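Local coordinates for protein hypothetical methylmalonyl-CoA decarboxylase alpha subunit (Sulfolobus tokodaii, PDB 1X0U) that is of unconfirmed function but is probably the carboxyl transferase subunit of a larger enzyme complex, with a crotonase-like fold, at residues L71-T83 with V102-I115. Sequence-based numbering, arbitrary orientation.
Sequences LDKQRFYGDGVVT and VLGGSLGETHANKI
Val-81 lies over one face of the His-111 ring where helix 109-125 packs on strand 81-88, in the first of two crotonase-like halves of this carboxyl transferase chain. This part is tightly packed. Val-81 CB sits 3.7 Å from the ring centroid, a CH-pi contact, and Leu-107 CA covers the opposite face. CG of His-111 is anti to the backbone N (chi1 176°), which swings the ring between Val-81 and Leu-107. ND1 donates to Asp-79 O at 3.2 Å, tilted from the ring plane. His-111 NE2 is hydrogen-bonded to Gln-98 NE2 on strand 91-98.

The carboxylate of Asp-79 faces the first turn of the helix. Its OD1 takes a weak bond from His-111 N and one from a water that also accepts from Thr-110 N. OD2 forms a salt bridge with Arg-139. Val-102 CG1 packs 3.5 Å from Gly-80 N. Gly-80 has no side chain to keep His-111 ND1 away.

Phe-76 CB meets Val-102 CG1 at 3.7 Å. Farther out, the side is looser and partly exposed: Phe-76 CE2 is 4.2 Å from Leu-103 CG, and Gln-74 NE2 only brushes Leu-103 CD2.

Beside His-111, Lys-114 ties the helix to the turn and the strand. Its chain bends at chi3 (66°), and NZ donates to Gly-78 O at 3.2 Å, to a water held by Thr-83 N, and to Val-81 O at 2.6 Å, nearly in line with the carbonyl.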
ATOM      1  N   LEU A  71      12.714  48.910   9.645  1.00 44.86           N
ATOM      2  CA  LEU A  71      11.618  47.952   9.802  1.00 45.82           C
ATOM      3  C   LEU A  71      11.213  47.764  11.267  1.00 46.85           C
ATOM      4  O   LEU A  71      10.150  47.215  11.561  1.00 44.76           O
ATOM      5  CB  LEU A  71      11.996  46.601   9.184  1.00 45.01           C
ATOM      6  CG  LEU A  71      11.949  46.469   7.655  1.00 45.20           C
ATOM      7  CD1 LEU A  71      10.512  46.421   7.180  1.00 44.95           C
ATOM      8  CD2 LEU A  71      12.687  47.629   7.010  1.00 45.46           C
ATOM      9  N   ASP A  72      12.063  48.223  12.183  1.00 48.96           N
ATOM     10  CA  ASP A  72      11.765  48.114  13.610  1.00 51.14           C
ATOM     11  C   ASP A  72      10.708  49.144  14.006  1.00 51.46           C
ATOM     12  O   ASP A  72      10.109  49.055  15.081  1.00 52.06           O
ATOM     13  CB  ASP A  72      13.032  48.331  14.444  1.00 52.11           C
ATOM     14  CG  ASP A  72      13.723  49.646  14.132  1.00 53.52           C
ATOM     15  OD1 ASP A  72      14.739  49.954  14.791  1.00 55.00           O
ATOM     16  OD2 ASP A  72      13.256  50.372  13.230  1.00 54.52           O
ATOM     17  N   LYS A  73      10.489  50.121  13.128  1.00 51.66           N
ATOM     18  CA  LYS A  73       9.507  51.171  13.358  1.00 52.90           C
ATOM     19  C   LYS A  73       8.224  50.883  12.571  1.00 53.12           C
ATOM     20  O   LYS A  73       7.110  51.069  13.079  1.00 52.96           O
ATOM     21  CB  LYS A  73      10.084  52.520  12.918  1.00 54.13           C
ATOM     22  CG  LYS A  73      11.506  52.764  13.394  1.00 55.22           C
ATOM     23  CD  LYS A  73      11.590  52.863  14.913  1.00 55.82           C
ATOM     24  CE  LYS A  73      13.004  52.575  15.409  1.00 56.33           C
ATOM     25  NZ  LYS A  73      14.054  53.310  14.644  1.00 56.41           N
ATOM     26  N   GLN A  74       8.397  50.434  11.326  1.00 52.32           N
ATOM     27  CA  GLN A  74       7.280  50.111  10.431  1.00 52.08           C
ATOM     28  C   GLN A  74       6.629  48.752  10.698  1.00 50.17           C
ATOM     29  O   GLN A  74       6.662  47.858   9.843  1.00 50.74           O
ATOM     30  CB  GLN A  74       7.743  50.154   8.968  1.00 53.72           C
ATOM     31  CG  GLN A  74       7.839  51.549   8.372  1.00 56.82           C
ATOM     32  CD  GLN A  74       6.491  52.237   8.272  1.00 58.10           C
ATOM     33  OE1 GLN A  74       5.843  52.513   9.285  1.00 59.81           O
ATOM     34  NE2 GLN A  74       6.055  52.511   7.045  1.00 58.49           N
ATOM     35  N   ARG A  75       6.029  48.594  11.874  1.00 46.85           N
ATOM     36  CA  ARG A  75       5.379  47.332  12.196  1.00 42.62           C
ATOM     37  C   ARG A  75       3.876  47.345  11.910  1.00 39.27           C
ATOM     38  O   ARG A  75       3.061  47.642  12.790  1.00 39.95           O
ATOM     39  CB  ARG A  75       5.633  46.949  13.660  1.00 43.69           C
ATOM     40  CG  ARG A  75       6.816  46.003  13.851  1.00 42.79           C
ATOM     41  CD  ARG A  75       8.122  46.670  13.487  1.00 43.67           C
ATOM     42  NE  ARG A  75       9.240  45.731  13.358  1.00 44.95           N
ATOM     43  CZ  ARG A  75       9.679  44.926  14.325  1.00 44.46           C
ATOM     44  NH1 ARG A  75      10.705  44.117  14.097  1.00 43.00           N
ATOM     45  NH2 ARG A  75       9.093  44.919  15.515  1.00 45.33           N
ATOM     46  N   PHE A  76       3.519  47.022  10.672  1.00 32.85           N
ATOM     47  CA  PHE A  76       2.121  46.975  10.269  1.00 28.73           C
ATOM     48  C   PHE A  76       1.553  45.607  10.618  1.00 26.14           C
ATOM     49  O   PHE A  76       2.127  44.590  10.247  1.00 26.15           O
ATOM     50  CB  PHE A  76       2.001  47.183   8.761  1.00 28.20           C
ATOM     51  CG  PHE A  76       2.294  48.580   8.307  1.00 25.78           C
ATOM     52  CD1 PHE A  76       1.330  49.575   8.417  1.00 25.35           C
ATOM     53  CD2 PHE A  76       3.522  48.893   7.729  1.00 25.39           C
ATOM     54  CE1 PHE A  76       1.581  50.866   7.952  1.00 25.97           C
ATOM     55  CE2 PHE A  76       3.785  50.181   7.260  1.00 25.03           C
ATOM     56  CZ  PHE A  76       2.812  51.168   7.370  1.00 24.63           C
ATOM     57  N   TYR A  77       0.437  45.570  11.332  1.00 24.29           N
ATOM     58  CA  TYR A  77      -0.179  44.287  11.681  1.00 23.60           C
ATOM     59  C   TYR A  77      -0.504  43.500  10.410  1.00 21.87           C
ATOM     60  O   TYR A  77      -1.102  44.043   9.481  1.00 20.03           O
ATOM     61  CB  TYR A  77      -1.472  44.502  12.463  1.00 24.12           C
ATOM     62  CG  TYR A  77      -1.283  44.965  13.887  1.00 27.45           C
ATOM     63  CD1 TYR A  77      -0.498  44.234  14.780  1.00 27.94           C
ATOM     64  CD2 TYR A  77      -1.935  46.105  14.360  1.00 26.85           C
ATOM     65  CE1 TYR A  77      -0.370  44.625  16.113  1.00 28.49           C
ATOM     66  CE2 TYR A  77      -1.817  46.504  15.680  1.00 29.38           C
ATOM     67  CZ  TYR A  77      -1.036  45.763  16.554  1.00 30.16           C
ATOM     68  OH  TYR A  77      -0.929  46.171  17.863  1.00 33.02           O
ATOM     69  N   GLY A  78      -0.115  42.228  10.375  1.00 20.09           N
ATOM     70  CA  GLY A  78      -0.389  41.406   9.209  1.00 19.62           C
ATOM     71  C   GLY A  78       0.754  41.360   8.212  1.00 18.78           C
ATOM     72  O   GLY A  78       0.764  40.521   7.312  1.00 19.45           O
ATOM     73  N   ASP A  79       1.706  42.276   8.373  1.00 17.18           N
ATOM     74  CA  ASP A  79       2.895  42.361   7.526  1.00 17.84           C
ATOM     75  C   ASP A  79       2.649  42.451   6.017  1.00 19.05           C
ATOM     76  O   ASP A  79       3.512  42.073   5.226  1.00 20.07           O
ATOM     77  CB  ASP A  79       3.822  41.172   7.811  1.00 16.74           C
ATOM     78  CG  ASP A  79       5.255  41.415   7.345  1.00 15.36           C
ATOM     79  OD1 ASP A  79       5.936  40.439   6.999  1.00 17.89           O
ATOM     80  OD2 ASP A  79       5.714  42.574   7.336  1.00 15.47           O
ATOM     81  N   GLY A  80       1.476  42.935   5.615  1.00 19.00           N
ATOM     82  CA  GLY A  80       1.192  43.084   4.195  1.00 18.91           C
ATOM     83  C   GLY A  80       0.342  42.056   3.457  1.00 18.11           C
ATOM     84  O   GLY A  80       0.181  42.159   2.240  1.00 18.32           O
ATOM     85  N   VAL A  81      -0.211  41.075   4.159  1.00 16.92           N
ATOM     86  CA  VAL A  81      -1.027  40.073   3.486  1.00 15.24           C
ATOM     87  C   VAL A  81      -2.141  39.548   4.396  1.00 14.36           C
ATOM     88  O   VAL A  81      -1.939  39.348   5.591  1.00 13.76           O
ATOM     89  CB  VAL A  81      -0.130  38.890   2.993  1.00 16.68           C
ATOM     90  CG1 VAL A  81       0.485  38.167   4.186  1.00 15.46           C
ATOM     91  CG2 VAL A  81      -0.936  37.919   2.129  1.00 15.67           C
ATOM     92  N   VAL A  82      -3.330  39.362   3.836  1.00 13.56           N
ATOM     93  CA  VAL A  82      -4.446  38.833   4.607  1.00 12.52           C
ATOM     94  C   VAL A  82      -4.554  37.370   4.205  1.00 12.70           C
ATOM     95  O   VAL A  82      -4.599  37.043   3.009  1.00 14.27           O
ATOM     96  CB  VAL A  82      -5.782  39.550   4.276  1.00 12.72           C
ATOM     97  CG1 VAL A  82      -6.884  39.048   5.203  1.00 10.13           C
ATOM     98  CG2 VAL A  82      -5.624  41.054   4.404  1.00 13.71           C
ATOM     99  N   THR A  83      -4.583  36.494   5.202  1.00 10.47           N
ATOM    100  CA  THR A  83      -4.663  35.065   4.955  1.00 10.22           C
ATOM    101  C   THR A  83      -5.732  34.409   5.813  1.00 11.36           C
ATOM    102  O   THR A  83      -5.988  34.816   6.942  1.00 11.08           O
ATOM    103  CB  THR A  83      -3.309  34.373   5.243  1.00 11.66           C
ATOM    104  OG1 THR A  83      -2.835  34.773   6.536  1.00 13.60           O
ATOM    105  CG2 THR A  83      -2.273  34.745   4.193  1.00  9.26           C
ATOM    106  N   VAL A 102       0.632  48.350   2.332  1.00 18.95           N
ATOM    107  CA  VAL A 102       1.604  48.019   3.364  1.00 19.17           C
ATOM    108  C   VAL A 102       2.940  47.743   2.693  1.00 18.85           C
ATOM    109  O   VAL A 102       3.205  46.630   2.242  1.00 19.18           O
ATOM    110  CB  VAL A 102       1.148  46.783   4.191  1.00 20.32           C
ATOM    111  CG1 VAL A 102       2.227  46.374   5.180  1.00 20.06           C
ATOM    112  CG2 VAL A 102      -0.137  47.108   4.935  1.00 19.27           C
ATOM    113  N   LEU A 103       3.774  48.773   2.612  1.00 19.70           N
ATOM    114  CA  LEU A 103       5.090  48.654   1.992  1.00 19.92           C
ATOM    115  C   LEU A 103       4.964  48.052   0.587  1.00 19.37           C
ATOM    116  O   LEU A 103       5.571  47.022   0.269  1.00 20.06           O
ATOM    117  CB  LEU A 103       6.003  47.790   2.877  1.00 19.79           C
ATOM    118  CG  LEU A 103       6.180  48.277   4.327  1.00 22.91           C
ATOM    119  CD1 LEU A 103       6.929  47.236   5.172  1.00 22.95           C
ATOM    120  CD2 LEU A 103       6.937  49.601   4.323  1.00 23.69           C
ATOM    121  N   GLY A 104       4.166  48.709  -0.249  1.00 17.97           N
ATOM    122  CA  GLY A 104       3.952  48.245  -1.610  1.00 18.63           C
ATOM    123  C   GLY A 104       3.649  46.759  -1.721  1.00 18.58           C
ATOM    124  O   GLY A 104       4.006  46.133  -2.712  1.00 21.10           O
ATOM    125  N   GLY A 105       2.993  46.199  -0.707  1.00 18.76           N
ATOM    126  CA  GLY A 105       2.672  44.780  -0.711  1.00 18.00           C
ATOM    127  C   GLY A 105       3.890  43.875  -0.826  1.00 18.03           C
ATOM    128  O   GLY A 105       3.755  42.697  -1.130  1.00 18.24           O
ATOM    129  N   SER A 106       5.079  44.417  -0.571  1.00 18.49           N
ATOM    130  CA  SER A 106       6.320  43.652  -0.661  1.00 19.29           C
ATOM    131  C   SER A 106       6.271  42.343   0.128  1.00 19.54           C
ATOM    132  O   SER A 106       5.555  42.230   1.123  1.00 17.05           O
ATOM    133  CB  SER A 106       7.504  44.504  -0.193  1.00 18.46           C
ATOM    134  OG  SER A 106       7.332  44.950   1.139  1.00 22.23           O
ATOM    135  N   LEU A 107       7.044  41.357  -0.322  1.00 18.72           N
ATOM    136  CA  LEU A 107       7.056  40.049   0.324  1.00 21.04           C
ATOM    137  C   LEU A 107       8.003  39.950   1.523  1.00 21.79           C
ATOM    138  O   LEU A 107       9.197  39.686   1.361  1.00 23.29           O
ATOM    139  CB  LEU A 107       7.426  38.961  -0.690  1.00 17.75           C
ATOM    140  CG  LEU A 107       7.069  37.551  -0.218  1.00 17.58           C
ATOM    141  CD1 LEU A 107       5.762  37.140  -0.877  1.00 18.03           C
ATOM    142  CD2 LEU A 107       8.168  36.564  -0.575  1.00 15.25           C
ATOM    143  N   GLY A 108       7.469  40.155   2.722  1.00 22.94           N
ATOM    144  CA  GLY A 108       8.294  40.061   3.914  1.00 23.33           C
ATOM    145  C   GLY A 108       8.414  38.609   4.354  1.00 23.70           C
ATOM    146  O   GLY A 108       7.636  37.757   3.903  1.00 21.64           O
ATOM    147  N   GLU A 109       9.387  38.317   5.218  1.00 21.10           N
ATOM    148  CA  GLU A 109       9.574  36.957   5.712  1.00 22.16           C
ATOM    149  C   GLU A 109       8.302  36.487   6.415  1.00 20.07           C
ATOM    150  O   GLU A 109       7.807  35.397   6.147  1.00 23.05           O
ATOM    151  CB  GLU A 109      10.755  36.886   6.693  1.00 23.20           C
ATOM    152  CG  GLU A 109      11.157  35.456   7.078  1.00 26.47           C
ATOM    153  CD  GLU A 109      12.132  35.411   8.249  1.00 29.29           C
ATOM    154  OE1 GLU A 109      12.634  34.316   8.578  1.00 29.53           O
ATOM    155  OE2 GLU A 109      12.390  36.476   8.851  1.00 31.56           O
ATOM    156  N   THR A 110       7.780  37.307   7.320  1.00 19.31           N
ATOM    157  CA  THR A 110       6.556  36.970   8.049  1.00 17.68           C
ATOM    158  C   THR A 110       5.388  36.933   7.058  1.00 16.89           C
ATOM    159  O   THR A 110       4.469  36.123   7.188  1.00 14.99           O
ATOM    160  CB  THR A 110       6.261  38.012   9.153  1.00 18.19           C
ATOM    161  OG1 THR A 110       7.365  38.054  10.065  1.00 18.48           O
ATOM    162  CG2 THR A 110       4.989  37.651   9.921  1.00 17.28           C
ATOM    163  N   HIS A 111       5.453  37.823   6.071  1.00 16.21           N
ATOM    164  CA  HIS A 111       4.450  37.935   5.006  1.00 16.70           C
ATOM    165  C   HIS A 111       4.394  36.597   4.258  1.00 14.93           C
ATOM    166  O   HIS A 111       3.320  36.052   4.017  1.00 13.81           O
ATOM    167  CB  HIS A 111       4.861  39.084   4.073  1.00 15.49           C
ATOM    168  CG  HIS A 111       3.984  39.268   2.873  1.00 16.02           C
ATOM    169  ND1 HIS A 111       3.516  40.508   2.491  1.00 16.33           N
ATOM    170  CD2 HIS A 111       3.594  38.405   1.904  1.00 15.18           C
ATOM    171  CE1 HIS A 111       2.883  40.402   1.336  1.00 14.28           C
ATOM    172  NE2 HIS A 111       2.916  39.136   0.958  1.00 14.87           N
ATOM    173  N   ALA A 112       5.561  36.066   3.920  1.00 15.34           N
ATOM    174  CA  ALA A 112       5.648  34.789   3.226  1.00 15.62           C
ATOM    175  C   ALA A 112       5.112  33.630   4.071  1.00 15.32           C
ATOM    176  O   ALA A 112       4.312  32.821   3.590  1.00 14.56           O
ATOM    177  CB  ALA A 112       7.086  34.514   2.817  1.00 12.95           C
ATOM    178  N   ASN A 113       5.539  33.544   5.327  1.00 14.48           N
ATOM    179  CA  ASN A 113       5.077  32.453   6.188  1.00 15.07           C
ATOM    180  C   ASN A 113       3.560  32.413   6.382  1.00 14.25           C
ATOM    181  O   ASN A 113       2.989  31.336   6.577  1.00 13.32           O
ATOM    182  CB  ASN A 113       5.790  32.497   7.545  1.00 15.81           C
ATOM    183  CG  ASN A 113       7.295  32.342   7.405  1.00 19.65           C
ATOM    184  OD1 ASN A 113       7.768  31.607   6.538  1.00 20.75           O
ATOM    185  ND2 ASN A 113       8.054  33.027   8.256  1.00 21.22           N
ATOM    186  N   LYS A 114       2.902  33.570   6.337  1.00 12.72           N
ATOM    187  CA  LYS A 114       1.445  33.585   6.471  1.00 13.13           C
ATOM    188  C   LYS A 114       0.836  32.902   5.244  1.00 13.55           C
ATOM    189  O   LYS A 114      -0.111  32.126   5.353  1.00 12.08           O
ATOM    190  CB  LYS A 114       0.920  35.013   6.574  1.00 13.55           C
ATOM    191  CG  LYS A 114       1.312  35.729   7.870  1.00 15.04           C
ATOM    192  CD  LYS A 114       0.696  37.122   7.943  1.00 12.91           C
ATOM    193  CE  LYS A 114      -0.828  37.040   8.046  1.00 11.59           C
ATOM    194  NZ  LYS A 114      -1.473  38.390   8.002  1.00 11.91           N
ATOM    195  N   ILE A 115       1.392  33.194   4.073  1.00 14.41           N
ATOM    196  CA  ILE A 115       0.909  32.584   2.846  1.00 15.95           C
ATOM    197  C   ILE A 115       1.192  31.078   2.894  1.00 14.50           C
ATOM    198  O   ILE A 115       0.325  30.268   2.577  1.00 14.46           O
ATOM    199  CB  ILE A 115       1.594  33.214   1.606  1.00 16.27           C
ATOM    200  CG1 ILE A 115       1.178  34.679   1.476  1.00 17.39           C
ATOM    201  CG2 ILE A 115       1.208  32.455   0.334  1.00 17.61           C
ATOM    202  CD1 ILE A 115       1.700  35.356   0.207  1.00 16.44           C
TER
HETATM  203  O   HOH W   1       8.632  40.163   7.646  1.00 29.15           O
HETATM  204  O   HOH W   2      -4.049  37.445   7.764  1.00 19.04           O